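PDB 6OFS: probable zinc protease PqqL from Escherichia coli, which probably acts as a zinc-dependent periplasmic endopeptidase of the M16 family, binding one zinc ion per subunit. Local coordinates for residues N748-M753 and E872-Q877. Numbering follows the deposited sequence.
Sequences NLPTRM and EQLLKQ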
loop_
_atom_site.group_PDB
_atom_site.type_symbol
_atom_site.label_atom_id
_atom_site.label_comp_id
_atom_site.label_asym_id
_atom_site.label_seq_id
_atom_site.Cartn_x
_atom_site.Cartn_y
_atom_site.Cartn_z
ATOM N N ASN A 748 -17.092 34.692 26.976
ATOM C CA ASN A 748 -15.705 35.143 26.922
ATOM C C ASN A 748 -14.940 34.580 28.123
ATOM O O ASN A 748 -15.552 33.953 28.998
ATOM C CB ASN A 748 -15.618 36.673 26.853
ATOM C CG ASN A 748 -16.331 37.447 27.949
ATOM O OD1 ASN A 748 -16.778 36.903 28.969
ATOM N ND2 ASN A 748 -16.433 38.761 27.764
ATOM N N LEU A 749 -13.601 34.791 28.155
ATOM C CA LEU A 749 -12.701 34.317 29.222
ATOM C C LEU A 749 -13.168 34.713 30.666
ATOM O O LEU A 749 -13.183 33.812 31.505
ATOM C CB LEU A 749 -11.242 34.741 28.950
ATOM C CG LEU A 749 -10.156 34.140 29.840
ATOM C CD1 LEU A 749 -9.939 32.664 29.571
ATOM C CD2 LEU A 749 -8.861 34.881 29.675
ATOM N N PRO A 750 -13.616 35.972 30.973
ATOM C CA PRO A 750 -14.086 36.263 32.347
ATOM C C PRO A 750 -15.295 35.437 32.780
ATOM O O PRO A 750 -15.289 34.925 33.900
ATOM C CB PRO A 750 -14.438 37.758 32.315
ATOM C CG PRO A 750 -13.856 38.290 31.079
ATOM C CD PRO A 750 -13.701 37.176 30.117
ATOM N N THR A 751 -16.314 35.297 31.898
ATOM C CA THR A 751 -17.533 34.541 32.190
ATOM C C THR A 751 -17.263 33.062 32.371
ATOM O O THR A 751 -17.871 32.457 33.240
ATOM C CB THR A 751 -18.640 34.792 31.180
ATOM O OG1 THR A 751 -18.637 36.155 30.767
ATOM C CG2 THR A 751 -20.002 34.443 31.738
ATOM N N ARG A 752 -16.346 32.475 31.589
ATOM C CA ARG A 752 -16.028 31.057 31.749
ATOM C C ARG A 752 -15.366 30.812 33.108
ATOM O O ARG A 752 -15.597 29.767 33.711
ATOM C CB ARG A 752 -15.173 30.526 30.576
ATOM C CG ARG A 752 -14.955 29.001 30.570
ATOM C CD ARG A 752 -16.238 28.232 30.292
ATOM N NE ARG A 752 -16.062 26.781 30.336
ATOM C CZ ARG A 752 -16.222 26.043 31.430
ATOM N NH1 ARG A 752 -16.545 26.617 32.586
ATOM N NH2 ARG A 752 -16.053 24.728 31.382
ATOM N N MET A 753 -14.589 31.792 33.603
ATOM C CA MET A 753 -13.923 31.729 34.908
ATOM C C MET A 753 -14.946 31.807 36.047
ATOM O O MET A 753 -14.848 31.041 37.008
ATOM C CB MET A 753 -12.840 32.809 35.037
ATOM C CG MET A 753 -11.537 32.419 34.354
ATOM S SD MET A 753 -10.183 33.620 34.519
ATOM C CE MET A 753 -10.756 34.923 33.450
ATOM N N GLU A 872 -4.372 36.341 34.397
ATOM C CA GLU A 872 -3.992 36.694 35.781
ATOM C C GLU A 872 -4.608 38.011 36.247
ATOM O O GLU A 872 -5.039 38.103 37.397
ATOM C CB GLU A 872 -2.468 36.674 36.014
ATOM C CG GLU A 872 -1.636 37.491 35.037
ATOM C CD GLU A 872 -0.139 37.372 35.245
ATOM O OE1 GLU A 872 0.493 38.401 35.575
ATOM O OE2 GLU A 872 0.402 36.253 35.080
ATOM N N GLN A 873 -4.690 38.999 35.334
ATOM C CA GLN A 873 -5.272 40.324 35.557
ATOM C C GLN A 873 -6.793 40.199 35.787
ATOM O O GLN A 873 -7.345 40.857 36.672
ATOM C CB GLN A 873 -4.969 41.252 34.360
ATOM C CG GLN A 873 -3.474 41.557 34.129
ATOM C CD GLN A 873 -2.695 40.535 33.303
ATOM O OE1 GLN A 873 -3.223 39.532 32.799
ATOM N NE2 GLN A 873 -1.397 40.774 33.149
ATOM N N LEU A 874 -7.454 39.331 34.996
ATOM C CA LEU A 874 -8.891 39.051 35.073
ATOM C C LEU A 874 -9.213 38.211 36.299
ATOM O O LEU A 874 -10.339 38.258 36.796
ATOM C CB LEU A 874 -9.372 38.310 33.810
ATOM C CG LEU A 874 -9.643 39.140 32.556
ATOM C CD1 LEU A 874 -9.868 38.238 31.358
ATOM C CD2 LEU A 874 -10.836 40.073 32.739
ATOM N N LEU A 875 -8.232 37.420 36.761
ATOM C CA LEU A 875 -8.359 36.551 37.920
ATOM C C LEU A 875 -8.404 37.372 39.195
ATOM O O LEU A 875 -9.182 37.043 40.087
ATOM C CB LEU A 875 -7.208 35.546 37.954
ATOM C CG LEU A 875 -7.474 34.245 38.689
ATOM C CD1 LEU A 875 -8.532 33.411 37.982
ATOM C CD2 LEU A 875 -6.195 33.455 38.838
ATOM N N LYS A 876 -7.603 38.464 39.260
ATOM C CA LYS A 876 -7.552 39.396 40.394
ATOM C C LYS A 876 -8.602 40.524 40.252
ATOM O O LYS A 876 -8.578 41.508 41.003
ATOM C CB LYS A 876 -6.115 39.942 40.618
ATOM C CG LYS A 876 -5.588 40.906 39.540
ATOM C CD LYS A 876 -4.133 41.305 39.759
ATOM C CE LYS A 876 -3.172 40.448 38.973
ATOM N NZ LYS A 876 -1.759 40.766 39.299
ATOM N N GLN A 877 -9.519 40.365 39.288
ATOM C CA GLN A 877 -10.595 41.311 39.002
ATOM C C GLN A 877 -11.961 40.656 39.293
ATOM O O GLN A 877 -12.994 41.338 39.296
ATOM C CB GLN A 877 -10.496 41.770 37.544
ATOM C CG GLN A 877 -10.933 43.205 37.308
ATOM C CD GLN A 877 -11.101 43.475 35.833
ATOM O OE1 GLN A 877 -10.130 43.515 35.064
ATOM N NE2 GLN A 877 -12.341 43.658 35.401
#
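Leu874 reaches from the short helix 871-875 to the first turn of helix 749-771 and meets three of its side chains. Leu874 CD1 sits among Leu749 CD2, at 3.9 Å, the ring of Pro750 and the methyl of Met753. Leu874 CD2 touches Pro750 CG, and both leucine and proline meet Leu874 at a slant. With CG set opposite its carbonyl carbon (chi1 -80°), Leu874 sends both methyls toward the helix start. Met753, one turn on from Leu749, runs roughly perpendicular to Leu874; its chain bends at the thioether (chi3 -72°), which brings CE to 3.7 Å from Leu874 CB. The sulfur meets Leu875 instead, Met753 SD lying 3.8 Å from Leu875 CD1, again at about a right angle. All four touching pairs are apolar, and no hydrogen bond crosses. Asn748 N-caps helix 749-771: its OD1 takes a 2.7 Å hydrogen bond from Thr751 OG1 and a weak one from Thr751 N. Away from the zinc site, the contact joins two helices of the C-terminal M16-type domain. Leu749 also packs on Tyr862 of helix 848-862, Leu875 rests on Val837 of helix 827-842, and Arg752 extends to strand 779-787 of the domain's five-stranded sheet.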